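Local coordinates for protein glycosyl hydrolase family 88 (Pedobacter heparinus, PDB 3WIW) that acts as an unsaturated glucuronyl hydrolase specific for heparin, probably removing the unsaturated uronic acid from the ends of lyase-cleaved fragments, at residues 156-161 and 169-174; 180-185 and 196-201; 218-223 and 227-232. All coordinates share one frame; numbering follows the deposited sequence.

How the interactions relate
Interaction 1 joins the other two. Its strand 170-172 lies beside strand 219-222 of interaction 3, with Val171 N 2.8 Å from Ile220 O and Ile173 N 2.9 Å from His218 O. It meets interaction 2 chiefly at His201 of that contact, whose ND1 is 2.9 Å from Ile159 N. Interactions 2 and 3 do not touch; their nearest atoms are about 7 Å apart. Interaction 1 includes Asp174, the predicted proton donor; the side chain of Ile172 is about 6 Å from that of the predicted nucleophile Asp116 and about 4 Å from a bound HEPES molecule. Interaction 2 is helix packing, with the side chain of Leu182 about 14 Å from that ligand.

Interaction 1 of 3, residues 156-161 and 169-174; sequences VGAIRS and FPVIID
The ring of Phe169 is clamped between Val156 and Arg160, two side chains from one short run of chain, residues 156-160. Over one face stands CG2 of Val156, 4.0 Å from the centroid of the Phe169 ring and 3° off its normal, a CH-pi contact above the centre. Arg160 covers the opposite face with its aliphatic root: its CB lies 3.8 Å from the centroid of the Phe169 ring, toward the rim. From there its extended chain runs past Pro170, and NE bonds to the carbonyl of Trp162. With CG anti to the backbone N (chi1 -164°) the ring is swung between the two, and a flat apolar group suits a place with aliphatic carbons over both faces. Ala158 O meets the ring edge, 3.4 Å from Phe169 CZ. Gly157, whose positive phi suits a residue without a CB, forms a G1 bulge with Ala158 opposite Asn153.

Ser161 grips strand 170-172 twice. Its N donates to Pro170 O at 2.9 Å, and its OG accepts from Ile172 N, also at 2.9 Å. OG both accepts this bond and donates one to Asn175 OD1. The strand leads directly to Asp174, the predicted proton donor, and Ile172 lies beside a bound HEPES molecule. On its other edge strand 170-172 pairs with strand 219-222, while Ala158 and Val171 rest on His201 of helix 192-208 and Ile159 packs against helix 175-188.

Interaction 2 of 3, residues 180-185 and 196-201; sequences EYLYWA and DAAKTH
Leu182 and Tyr183 of helix 175-188 pack on Ala198 of helix 192-208 in a small, buried, apolar contact between two consecutive helices, which run roughly antiparallel. Measured on the short segments, the axes approach to 8.5 Å with 147° between their directions. The small side chain of Ala198 suits this spacing: its lone methyl points at the facing helix and is met by both Leu182 and Tyr183. Leu182 offers its CB, 3.8 Å from Ala198 CB, where the two backbones come nearest.

Tyr183 reaches across with its ring. Its CG is anti to the carbonyl carbon (chi1 -67°), and the ring lays one face over the Ala198 methyl, whose CB stands 3.9 Å from the centroid of the Tyr183 ring in an off-centre CH-pi contact. The closest atoms are Tyr183 CE1 and Ala198 CB, 3.5 Å apart. Paired antiparallel helices of this kind build the alpha6/alpha6-barrel of this enzyme, and here the pair also meets helix 245-262, where Tyr183 OH hydrogen-bonds to Ser258 OG. Were Tyr183 replaced by alanine, the methyl of Ala198 would probably lose the ring lying over it and Ser258 OG this partner.

Beside the ring, Lys199 CB lies 4.1 Å from Tyr183 CE1. The rest of the lysine extends away from the interface, its NZ forming a salt bridge with Asp264; a long aliphatic stem with a charged end suits that passage from packed interface to polar partner.

Interaction 3 of 3, residues 218-223 and 227-232; sequences HVISYD and GKVLQR
Ser221 O takes two N-H groups from the facing strand, a 2.7 Å bond from Leu230 N and a weak one of 3.3 Å from Gln231 N. Ser221 N answers with a 2.9 Å bond to Gln231 O. Nearer the turn, Asp223 N donates to Lys228 O and Gly227 N to Asp223 O; glycine readily accepts its positive phi (75°) here.

On one face of the sheet, Val229 wedges its two methyls between partners: CG1 lies 3.9 Å from Ile220 CG2, and CG2 lies 3.8 Å from Tyr222 CE1. Ile220 CG2 in turn covers one face of the Tyr222 ring, and the Arg232 guanidinium lies flat over Val229 CG1, while Arg232 CG packs 3.7 Å from Ile220 CD1. Val229, short and branched at CB, thus touches Ile220 and Tyr222 and lies under Arg232.

Farther out, Tyr222 OH bonds to Asn208 of helix 192-208, fixing the far end of the ring. Asp223 OD1 accepts the N-H groups of Leu225 and Ser226, as in an Asx turn, a role suited to a short carboxylate. Leu230 and Gln231 opposite Ser221 make a classic beta bulge, set in an antiparallel beta hairpin whose strand 219-222 is the middle one of a three-stranded sheet.

Interaction 1 of 3, residues 156-161 and 169-174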
ATOM      1  N   VAL A 156     -14.337   6.015  19.935  1.00 15.27           N
ATOM      2  CA  VAL A 156     -13.063   5.318  19.832  1.00 13.80           C
ATOM      3  C   VAL A 156     -11.957   6.235  19.298  1.00 13.15           C
ATOM      4  O   VAL A 156     -10.781   6.101  19.673  1.00 15.12           O
ATOM      5  CB  VAL A 156     -13.184   4.057  18.933  1.00 14.24           C
ATOM      6  CG1 VAL A 156     -11.824   3.354  18.743  1.00 14.44           C
ATOM      7  CG2 VAL A 156     -14.194   3.103  19.532  1.00 15.90           C
ATOM      8  N   GLY A 157     -12.319   7.142  18.398  1.00 12.79           N
ATOM      9  CA  GLY A 157     -11.332   7.935  17.689  1.00 12.75           C
ATOM     10  C   GLY A 157     -10.668   7.174  16.541  1.00 12.70           C
ATOM     11  O   GLY A 157      -9.516   7.453  16.203  1.00 13.01           O
ATOM     12  N   ALA A 158     -11.376   6.220  15.926  1.00 11.93           N
ATOM     13  CA  ALA A 158     -10.793   5.441  14.817  1.00 11.35           C
ATOM     14  C   ALA A 158     -11.886   4.875  13.922  1.00 11.10           C
ATOM     15  O   ALA A 158     -13.042   4.736  14.335  1.00 11.51           O
ATOM     16  CB  ALA A 158      -9.912   4.300  15.344  1.00 12.27           C
ATOM     17  N   ILE A 159     -11.506   4.577  12.683  1.00 11.26           N
ATOM     18  CA  ILE A 159     -12.301   3.806  11.748  1.00 11.65           C
ATOM     19  C   ILE A 159     -12.256   2.334  12.139  1.00 10.90           C
ATOM     20  O   ILE A 159     -11.182   1.781  12.415  1.00 11.40           O
ATOM     21  CB  ILE A 159     -11.734   3.961  10.327  1.00 11.38           C
ATOM     22  CG1 ILE A 159     -11.900   5.420   9.855  1.00 12.55           C
ATOM     23  CG2 ILE A 159     -12.396   2.957   9.364  1.00 11.05           C
ATOM     24  CD1 ILE A 159     -11.185   5.720   8.570  1.00 13.73           C
ATOM     25  N   ARG A 160     -13.431   1.708  12.213  1.00 11.25           N
ATOM     26  CA  ARG A 160     -13.528   0.265  12.396  1.00 11.83           C
ATOM     27  C   ARG A 160     -13.054  -0.433  11.123  1.00 10.71           C
ATOM     28  O   ARG A 160     -13.614  -0.214  10.047  1.00 11.74           O
ATOM     29  CB  ARG A 160     -14.975  -0.126  12.678  1.00 12.35           C
ATOM     30  CG  ARG A 160     -15.083  -1.578  13.093  1.00 13.63           C
ATOM     31  CD  ARG A 160     -16.490  -1.941  13.407  1.00 16.10           C
ATOM     32  NE  ARG A 160     -16.600  -3.361  13.699  1.00 17.66           N
ATOM     33  CZ  ARG A 160     -17.643  -3.920  14.298  1.00 20.91           C
ATOM     34  NH1 ARG A 160     -18.664  -3.170  14.703  1.00 22.00           N
ATOM     35  NH2 ARG A 160     -17.651  -5.235  14.491  1.00 23.46           N
ATOM     36  N   SER A 161     -12.045  -1.294  11.213  1.00 11.44           N
ATOM     37  CA  SER A 161     -11.506  -1.897   9.991  1.00 10.52           C
ATOM     38  C   SER A 161     -12.467  -2.903   9.369  1.00 11.40           C
ATOM     39  O   SER A 161     -12.711  -2.860   8.148  1.00 11.81           O
ATOM     40  CB  SER A 161     -10.155  -2.552  10.266  1.00 12.06           C
ATOM     41  OG  SER A 161      -9.229  -1.575  10.673  1.00 11.32           O
ATOM     42  N   PHE A 169     -14.473  -4.114  18.143  1.00 18.43           N
ATOM     43  CA  PHE A 169     -14.096  -2.984  17.304  1.00 15.00           C
ATOM     44  C   PHE A 169     -12.636  -3.118  16.926  1.00 14.12           C
ATOM     45  O   PHE A 169     -11.769  -2.538  17.565  1.00 13.44           O
ATOM     46  CB  PHE A 169     -14.371  -1.664  18.052  1.00 15.30           C
ATOM     47  CG  PHE A 169     -14.376  -0.440  17.169  1.00 14.46           C
ATOM     48  CD1 PHE A 169     -13.186   0.147  16.750  1.00 13.19           C
ATOM     49  CD2 PHE A 169     -15.582   0.138  16.766  1.00 14.77           C
ATOM     50  CE1 PHE A 169     -13.185   1.275  15.939  1.00 12.81           C
ATOM     51  CE2 PHE A 169     -15.591   1.271  15.942  1.00 14.33           C
ATOM     52  CZ  PHE A 169     -14.393   1.848  15.539  1.00 12.18           C
ATOM     53  N   PRO A 170     -12.366  -3.910  15.889  1.00 12.09           N
ATOM     54  CA  PRO A 170     -10.985  -4.157  15.486  1.00 10.84           C
ATOM     55  C   PRO A 170     -10.463  -3.066  14.569  1.00 10.35           C
ATOM     56  O   PRO A 170     -11.168  -2.647  13.627  1.00 11.56           O
ATOM     57  CB  PRO A 170     -11.078  -5.480  14.731  1.00 12.54           C
ATOM     58  CG  PRO A 170     -12.479  -5.440  14.103  1.00 13.44           C
ATOM     59  CD  PRO A 170     -13.332  -4.670  15.078  1.00 12.93           C
ATOM     60  N   VAL A 171      -9.235  -2.624  14.825  1.00 10.47           N
ATOM     61  CA  VAL A 171      -8.551  -1.656  13.956  1.00  9.40           C
ATOM     62  C   VAL A 171      -7.193  -2.243  13.596  1.00  9.11           C
ATOM     63  O   VAL A 171      -6.406  -2.614  14.480  1.00 10.57           O
ATOM     64  CB  VAL A 171      -8.358  -0.302  14.682  1.00 10.25           C
ATOM     65  CG1 VAL A 171      -7.628   0.701  13.767  1.00 10.72           C
ATOM     66  CG2 VAL A 171      -9.707   0.262  15.102  1.00 11.22           C
ATOM     67  N   ILE A 172      -6.922  -2.379  12.308  1.00  9.86           N
ATOM     68  CA  ILE A 172      -5.649  -2.944  11.875  1.00  9.00           C
ATOM     69  C   ILE A 172      -4.690  -1.851  11.413  1.00  8.36           C
ATOM     70  O   ILE A 172      -5.126  -0.774  11.005  1.00  9.76           O
ATOM     71  CB  ILE A 172      -5.836  -4.042  10.790  1.00  9.81           C
ATOM     72  CG1 ILE A 172      -6.314  -3.495   9.425  1.00  9.32           C
ATOM     73  CG2 ILE A 172      -6.795  -5.102  11.310  1.00 11.67           C
ATOM     74  CD1 ILE A 172      -6.581  -4.618   8.394  1.00  9.82           C
ATOM     75  N   ILE A 173      -3.392  -2.125  11.481  1.00  8.40           N
ATOM     76  CA  ILE A 173      -2.389  -1.149  11.093  1.00  8.50           C
ATOM     77  C   ILE A 173      -2.587  -0.722   9.617  1.00  8.64           C
ATOM     78  O   ILE A 173      -2.336   0.450   9.256  1.00  9.64           O
ATOM     79  CB  ILE A 173      -0.958  -1.696  11.378  1.00  9.21           C
ATOM     80  CG1 ILE A 173       0.076  -0.578  11.308  1.00 10.11           C
ATOM     81  CG2 ILE A 173      -0.569  -2.826  10.396  1.00  9.56           C
ATOM     82  CD1 ILE A 173       0.028   0.409  12.492  1.00 11.29           C
ATOM     83  N   ASP A 174      -3.031  -1.664   8.773  1.00  8.86           N
ATOM     84  CA  ASP A 174      -3.244  -1.396   7.341  1.00  8.69           C
ATOM     85  C   ASP A 174      -4.232  -0.231   7.129  1.00  8.62           C
ATOM     86  O   ASP A 174      -4.208   0.429   6.085  1.00  9.17           O
ATOM     87  CB  ASP A 174      -3.797  -2.619   6.593  1.00  8.78           C
ATOM     88  CG  ASP A 174      -3.268  -3.975   7.092  1.00  9.60           C
ATOM     89  OD1 ASP A 174      -3.152  -4.221   8.316  1.00  9.67           O
ATOM     90  OD2 ASP A 174      -3.072  -4.844   6.220  1.00 10.34           O
TER

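Interaction 2 of 3, residues 180-185 and 196-201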
ATOM      1  N   GLU A 180      -5.629   8.056   3.426  1.00  9.06           N
ATOM      2  CA  GLU A 180      -5.243   8.978   2.354  1.00  9.75           C
ATOM      3  C   GLU A 180      -6.501   9.438   1.590  1.00  9.89           C
ATOM      4  O   GLU A 180      -6.674  10.624   1.272  1.00 10.55           O
ATOM      5  CB  GLU A 180      -4.229   8.326   1.410  1.00  9.47           C
ATOM      6  CG  GLU A 180      -3.657   9.372   0.454  1.00 11.04           C
ATOM      7  CD  GLU A 180      -2.631   8.834  -0.503  1.00 12.10           C
ATOM      8  OE1 GLU A 180      -2.291   9.543  -1.472  1.00 13.85           O
ATOM      9  OE2 GLU A 180      -2.111   7.737  -0.259  1.00 12.40           O
ATOM     10  N   TYR A 181      -7.369   8.473   1.305  1.00 10.08           N
ATOM     11  CA  TYR A 181      -8.648   8.722   0.656  1.00  9.96           C
ATOM     12  C   TYR A 181      -9.445   9.800   1.390  1.00 10.01           C
ATOM     13  O   TYR A 181      -9.949  10.751   0.759  1.00 10.77           O
ATOM     14  CB  TYR A 181      -9.422   7.418   0.630  1.00 10.11           C
ATOM     15  CG  TYR A 181     -10.712   7.399  -0.193  1.00  9.81           C
ATOM     16  CD1 TYR A 181     -11.101   8.439  -1.053  1.00 10.84           C
ATOM     17  CD2 TYR A 181     -11.541   6.269  -0.108  1.00 10.21           C
ATOM     18  CE1 TYR A 181     -12.296   8.327  -1.797  1.00 11.07           C
ATOM     19  CE2 TYR A 181     -12.692   6.140  -0.832  1.00 11.63           C
ATOM     20  CZ  TYR A 181     -13.079   7.164  -1.672  1.00 11.12           C
ATOM     21  OH  TYR A 181     -14.234   6.991  -2.389  1.00 12.08           O
ATOM     22  N   LEU A 182      -9.544   9.708   2.716  1.00 10.53           N
ATOM     23  CA  LEU A 182     -10.320  10.684   3.478  1.00 12.16           C
ATOM     24  C   LEU A 182      -9.639  12.039   3.571  1.00 11.07           C
ATOM     25  O   LEU A 182     -10.342  13.053   3.598  1.00 12.12           O
ATOM     26  CB  LEU A 182     -10.621  10.176   4.880  1.00 14.01           C
ATOM     27  CG  LEU A 182     -11.728   9.153   5.049  1.00 17.06           C
ATOM     28  CD1 LEU A 182     -11.969   8.908   6.532  1.00 18.55           C
ATOM     29  CD2 LEU A 182     -12.994   9.635   4.368  1.00 17.69           C
ATOM     30  N   TYR A 183      -8.314  12.092   3.710  1.00 11.71           N
ATOM     31  CA  TYR A 183      -7.663  13.407   3.687  1.00 11.93           C
ATOM     32  C   TYR A 183      -7.978  14.132   2.382  1.00 12.50           C
ATOM     33  O   TYR A 183      -8.345  15.316   2.372  1.00 14.32           O
ATOM     34  CB  TYR A 183      -6.154  13.292   3.821  1.00 12.30           C
ATOM     35  CG  TYR A 183      -5.612  12.794   5.148  1.00 11.21           C
ATOM     36  CD1 TYR A 183      -5.973  13.378   6.362  1.00 11.92           C
ATOM     37  CD2 TYR A 183      -4.657  11.770   5.175  1.00 11.47           C
ATOM     38  CE1 TYR A 183      -5.427  12.919   7.552  1.00 12.62           C
ATOM     39  CE2 TYR A 183      -4.120  11.312   6.364  1.00 12.26           C
ATOM     40  CZ  TYR A 183      -4.500  11.893   7.544  1.00 12.59           C
ATOM     41  OH  TYR A 183      -3.951  11.451   8.728  1.00 13.14           O
ATOM     42  N   TRP A 184      -7.866  13.412   1.273  1.00 11.63           N
ATOM     43  CA  TRP A 184      -8.130  13.972  -0.043  1.00 12.10           C
ATOM     44  C   TRP A 184      -9.593  14.387  -0.159  1.00 11.60           C
ATOM     45  O   TRP A 184      -9.902  15.497  -0.578  1.00 13.78           O
ATOM     46  CB  TRP A 184      -7.776  12.956  -1.151  1.00 12.88           C
ATOM     47  CG  TRP A 184      -8.280  13.409  -2.483  1.00 13.73           C
ATOM     48  CD1 TRP A 184      -7.676  14.293  -3.333  1.00 15.41           C
ATOM     49  CD2 TRP A 184      -9.546  13.066  -3.082  1.00 13.53           C
ATOM     50  NE1 TRP A 184      -8.486  14.498  -4.432  1.00 16.37           N
ATOM     51  CE2 TRP A 184      -9.633  13.757  -4.303  1.00 15.15           C
ATOM     52  CE3 TRP A 184     -10.592  12.207  -2.715  1.00 14.02           C
ATOM     53  CZ2 TRP A 184     -10.738  13.630  -5.166  1.00 15.17           C
ATOM     54  CZ3 TRP A 184     -11.699  12.081  -3.567  1.00 14.93           C
ATOM     55  CH2 TRP A 184     -11.762  12.795  -4.774  1.00 15.33           C
ATOM     56  N   ALA A 185     -10.504  13.499   0.226  1.00 11.59           N
ATOM     57  CA  ALA A 185     -11.937  13.749   0.046  1.00 12.52           C
ATOM     58  C   ALA A 185     -12.442  14.881   0.943  1.00 12.87           C
ATOM     59  O   ALA A 185     -13.289  15.677   0.534  1.00 13.74           O
ATOM     60  CB  ALA A 185     -12.715  12.472   0.318  1.00 11.32           C
ATOM     61  N   ASP A 196     -10.743  15.574   9.459  1.00 13.76           N
ATOM     62  CA  ASP A 196     -10.442  15.499  10.884  1.00 15.10           C
ATOM     63  C   ASP A 196     -10.541  14.069  11.401  1.00 13.92           C
ATOM     64  O   ASP A 196      -9.755  13.665  12.264  1.00 14.54           O
ATOM     65  CB  ASP A 196     -11.372  16.414  11.699  1.00 18.13           C
ATOM     66  CG  ASP A 196     -11.215  17.893  11.346  1.00 23.12           C
ATOM     67  OD1 ASP A 196     -10.190  18.281  10.746  1.00 24.27           O
ATOM     68  OD2 ASP A 196     -12.131  18.671  11.689  1.00 25.57           O
ATOM     69  N   ALA A 197     -11.474  13.293  10.859  1.00 13.83           N
ATOM     70  CA  ALA A 197     -11.621  11.902  11.278  1.00 14.01           C
ATOM     71  C   ALA A 197     -10.372  11.100  10.906  1.00 12.78           C
ATOM     72  O   ALA A 197      -9.893  10.294  11.694  1.00 13.34           O
ATOM     73  CB  ALA A 197     -12.856  11.280  10.641  1.00 14.97           C
ATOM     74  N   ALA A 198      -9.862  11.313   9.699  1.00 12.35           N
ATOM     75  CA  ALA A 198      -8.667  10.623   9.259  1.00 12.61           C
ATOM     76  C   ALA A 198      -7.515  11.002  10.193  1.00 11.29           C
ATOM     77  O   ALA A 198      -6.757  10.132  10.656  1.00 11.06           O
ATOM     78  CB  ALA A 198      -8.358  11.016   7.821  1.00 13.32           C
ATOM     79  N   LYS A 199      -7.386  12.293  10.494  1.00 11.34           N
ATOM     80  CA  LYS A 199      -6.278  12.732  11.327  1.00 11.96           C
ATOM     81  C   LYS A 199      -6.410  12.138  12.732  1.00 11.88           C
ATOM     82  O   LYS A 199      -5.438  11.647  13.306  1.00 12.74           O
ATOM     83  CB  LYS A 199      -6.217  14.259  11.398  1.00 13.56           C
ATOM     84  CG  LYS A 199      -5.001  14.709  12.190  1.00 17.27           C
ATOM     85  CD  LYS A 199      -4.803  16.219  12.192  1.00 19.50           C
ATOM     86  CE  LYS A 199      -3.452  16.521  12.840  1.00 23.34           C
ATOM     87  NZ  LYS A 199      -3.209  17.980  12.916  1.00 25.39           N
ATOM     88  N   THR A 200      -7.623  12.127  13.267  1.00 11.73           N
ATOM     89  CA  THR A 200      -7.867  11.505  14.580  1.00 11.86           C
ATOM     90  C   THR A 200      -7.493  10.015  14.584  1.00 10.84           C
ATOM     91  O   THR A 200      -6.846   9.534  15.516  1.00 11.76           O
ATOM     92  CB  THR A 200      -9.319  11.688  15.021  1.00 12.45           C
ATOM     93  OG1 THR A 200      -9.579  13.087  15.152  1.00 14.05           O
ATOM     94  CG2 THR A 200      -9.568  11.006  16.375  1.00 12.97           C
ATOM     95  N   HIS A 201      -7.873   9.293  13.537  1.00 10.64           N
ATOM     96  CA  HIS A 201      -7.492   7.886  13.424  1.00  9.78           C
ATOM     97  C   HIS A 201      -5.968   7.725  13.511  1.00 10.21           C
ATOM     98  O   HIS A 201      -5.458   6.845  14.221  1.00 10.46           O
ATOM     99  CB  HIS A 201      -8.029   7.296  12.115  1.00  9.71           C
ATOM    100  CG  HIS A 201      -7.745   5.842  11.956  1.00  9.82           C
ATOM    101  ND1 HIS A 201      -8.749   4.887  11.984  1.00 11.07           N
ATOM    102  CD2 HIS A 201      -6.582   5.159  11.803  1.00 10.35           C
ATOM    103  CE1 HIS A 201      -8.216   3.693  11.848  1.00 11.00           C
ATOM    104  NE2 HIS A 201      -6.900   3.827  11.723  1.00 10.84           N
TER

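Interaction 3 of 3, residues 218-223 and 227-232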
ATOM      1  N   HIS A 218      -0.449  -5.729  14.885  1.00  9.45           N
ATOM      2  CA  HIS A 218      -1.326  -5.764  13.725  1.00  9.44           C
ATOM      3  C   HIS A 218      -2.710  -5.210  14.087  1.00  9.52           C
ATOM      4  O   HIS A 218      -3.184  -4.264  13.449  1.00  9.83           O
ATOM      5  CB  HIS A 218      -1.408  -7.178  13.128  1.00  9.93           C
ATOM      6  CG  HIS A 218      -1.994  -7.197  11.751  1.00  9.79           C
ATOM      7  ND1 HIS A 218      -2.031  -8.326  10.962  1.00 10.57           N
ATOM      8  CD2 HIS A 218      -2.580  -6.208  11.029  1.00 10.60           C
ATOM      9  CE1 HIS A 218      -2.604  -8.033   9.810  1.00 11.82           C
ATOM     10  NE2 HIS A 218      -2.949  -6.755   9.830  1.00 10.62           N
ATOM     11  N   VAL A 219      -3.360  -5.797  15.099  1.00  9.79           N
ATOM     12  CA  VAL A 219      -4.729  -5.468  15.471  1.00 10.74           C
ATOM     13  C   VAL A 219      -4.790  -4.903  16.873  1.00 11.05           C
ATOM     14  O   VAL A 219      -4.265  -5.491  17.820  1.00 13.17           O
ATOM     15  CB  VAL A 219      -5.617  -6.730  15.452  1.00 11.89           C
ATOM     16  CG1 VAL A 219      -7.092  -6.396  15.706  1.00 13.09           C
ATOM     17  CG2 VAL A 219      -5.492  -7.404  14.136  1.00 12.32           C
ATOM     18  N   ILE A 220      -5.439  -3.760  17.004  1.00 10.61           N
ATOM     19  CA  ILE A 220      -5.894  -3.284  18.306  1.00 11.95           C
ATOM     20  C   ILE A 220      -7.415  -3.379  18.319  1.00 12.15           C
ATOM     21  O   ILE A 220      -8.090  -2.907  17.393  1.00 12.97           O
ATOM     22  CB  ILE A 220      -5.453  -1.822  18.555  1.00 12.53           C
ATOM     23  CG1 ILE A 220      -3.917  -1.702  18.458  1.00 11.91           C
ATOM     24  CG2 ILE A 220      -5.958  -1.314  19.912  1.00 13.05           C
ATOM     25  CD1 ILE A 220      -3.155  -2.461  19.529  1.00 12.82           C
ATOM     26  N   SER A 221      -7.950  -4.006  19.362  0.59 13.06           N
ATOM     27  CA  SER A 221      -9.390  -4.076  19.563  0.59 15.14           C
ATOM     28  C   SER A 221      -9.802  -3.090  20.638  0.59 14.56           C
ATOM     29  O   SER A 221      -9.196  -3.040  21.718  0.59 15.14           O
ATOM     30  CB  SER A 221      -9.833  -5.477  19.963  0.59 18.49           C
ATOM     31  OG  SER A 221     -11.246  -5.513  20.025  0.59 21.69           O
ATOM     32  N   TYR A 222     -10.846  -2.318  20.353  1.00 14.34           N
ATOM     33  CA  TYR A 222     -11.307  -1.283  21.270  1.00 14.84           C
ATOM     34  C   TYR A 222     -12.692  -1.553  21.831  1.00 14.80           C
ATOM     35  O   TYR A 222     -13.486  -2.290  21.234  1.00 16.04           O
ATOM     36  CB  TYR A 222     -11.375   0.036  20.510  1.00 15.64           C
ATOM     37  CG  TYR A 222     -10.044   0.620  20.085  1.00 13.74           C
ATOM     38  CD1 TYR A 222      -9.335   1.467  20.937  1.00 14.12           C
ATOM     39  CD2 TYR A 222      -9.518   0.370  18.819  1.00 13.53           C
ATOM     40  CE1 TYR A 222      -8.136   2.049  20.538  1.00 13.14           C
ATOM     41  CE2 TYR A 222      -8.298   0.933  18.419  1.00 12.90           C
ATOM     42  CZ  TYR A 222      -7.619   1.777  19.288  1.00 12.10           C
ATOM     43  OH  TYR A 222      -6.417   2.353  18.908  1.00 13.22           O
ATOM     44  N   ASP A 223     -12.996  -0.906  22.952  1.00 16.20           N
ATOM     45  CA  ASP A 223     -14.339  -0.876  23.495  1.00 18.26           C
ATOM     46  C   ASP A 223     -15.077   0.225  22.757  1.00 19.46           C
ATOM     47  O   ASP A 223     -14.629   1.378  22.743  1.00 18.51           O
ATOM     48  CB  ASP A 223     -14.266  -0.535  24.980  1.00 20.40           C
ATOM     49  CG  ASP A 223     -15.611  -0.595  25.669  1.00 23.50           C
ATOM     50  OD1 ASP A 223     -16.478   0.272  25.407  1.00 23.11           O
ATOM     51  OD2 ASP A 223     -15.787  -1.493  26.512  1.00 27.33           O
ATOM     52  N   GLY A 227     -13.872   3.581  24.331  1.00 20.41           N
ATOM     53  CA  GLY A 227     -12.677   3.790  23.529  1.00 20.03           C
ATOM     54  C   GLY A 227     -11.421   3.164  24.107  1.00 19.10           C
ATOM     55  O   GLY A 227     -10.335   3.345  23.578  1.00 19.87           O
ATOM     56  N   LYS A 228     -11.555   2.442  25.212  1.00 18.32           N
ATOM     57  CA  LYS A 228     -10.392   1.814  25.822  1.00 19.55           C
ATOM     58  C   LYS A 228      -9.884   0.653  24.989  1.00 18.38           C
ATOM     59  O   LYS A 228     -10.655  -0.021  24.292  1.00 18.88           O
ATOM     60  CB  LYS A 228     -10.711   1.342  27.224  1.00 21.80           C
ATOM     61  CG  LYS A 228     -10.951   2.504  28.169  1.00 25.71           C
ATOM     62  CD  LYS A 228     -11.358   2.022  29.544  1.00 28.94           C
ATOM     63  CE  LYS A 228     -11.224   3.129  30.578  1.00 31.48           C
ATOM     64  NZ  LYS A 228     -10.720   2.535  31.846  1.00 33.44           N
ATOM     65  N   VAL A 229      -8.576   0.422  25.046  1.00 18.03           N
ATOM     66  CA  VAL A 229      -7.970  -0.714  24.361  1.00 17.30           C
ATOM     67  C   VAL A 229      -8.305  -1.992  25.122  1.00 17.19           C
ATOM     68  O   VAL A 229      -8.045  -2.085  26.333  1.00 18.34           O
ATOM     69  CB  VAL A 229      -6.443  -0.552  24.279  1.00 16.66           C
ATOM     70  CG1 VAL A 229      -5.775  -1.846  23.810  1.00 16.98           C
ATOM     71  CG2 VAL A 229      -6.068   0.612  23.358  1.00 17.08           C
ATOM     72  N   LEU A 230      -8.884  -2.964  24.425  1.00 16.43           N
ATOM     73  CA  LEU A 230      -9.199  -4.252  25.042  1.00 18.52           C
ATOM     74  C   LEU A 230      -8.154  -5.332  24.737  1.00 18.71           C
ATOM     75  O   LEU A 230      -7.799  -6.122  25.612  1.00 21.56           O
ATOM     76  CB  LEU A 230     -10.576  -4.735  24.605  1.00 19.92           C
ATOM     77  CG  LEU A 230     -11.734  -3.822  24.983  1.00 21.04           C
ATOM     78  CD1 LEU A 230     -12.997  -4.374  24.358  1.00 22.43           C
ATOM     79  CD2 LEU A 230     -11.870  -3.709  26.517  1.00 21.27           C
ATOM     80  N   GLN A 231      -7.675  -5.388  23.498  0.61 17.38           N
ATOM     81  CA  GLN A 231      -6.701  -6.404  23.113  0.61 17.79           C
ATOM     82  C   GLN A 231      -5.693  -5.835  22.135  0.61 15.37           C
ATOM     83  O   GLN A 231      -6.000  -4.915  21.378  0.61 14.30           O
ATOM     84  CB  GLN A 231      -7.382  -7.630  22.479  0.61 21.12           C
ATOM     85  CG  GLN A 231      -8.478  -8.299  23.312  0.61 24.21           C
ATOM     86  CD  GLN A 231      -7.943  -9.053  24.520  0.61 26.79           C
ATOM     87  OE1 GLN A 231      -6.743  -9.301  24.636  0.61 28.02           O
ATOM     88  NE2 GLN A 231      -8.839  -9.420  25.430  0.61 28.03           N
ATOM     89  N   ARG A 232      -4.493  -6.423  22.144  1.00 15.06           N
ATOM     90  CA  ARG A 232      -3.406  -6.056  21.228  1.00 14.82           C
ATOM     91  C   ARG A 232      -2.880  -7.373  20.681  1.00 14.37           C
ATOM     92  O   ARG A 232      -2.322  -8.186  21.407  1.00 16.23           O
ATOM     93  CB  ARG A 232      -2.284  -5.288  21.941  1.00 14.76           C
ATOM     94  CG  ARG A 232      -2.725  -4.094  22.768  1.00 16.47           C
ATOM     95  CD  ARG A 232      -1.592  -3.540  23.626  1.00 17.82           C
ATOM     96  NE  ARG A 232      -2.033  -2.364  24.366  1.00 20.33           N
ATOM     97  CZ  ARG A 232      -2.706  -2.416  25.502  1.00 24.28           C
ATOM     98  NH1 ARG A 232      -3.077  -1.289  26.095  1.00 25.85           N
ATOM     99  NH2 ARG A 232      -3.013  -3.593  26.033  1.00 25.99           N
TER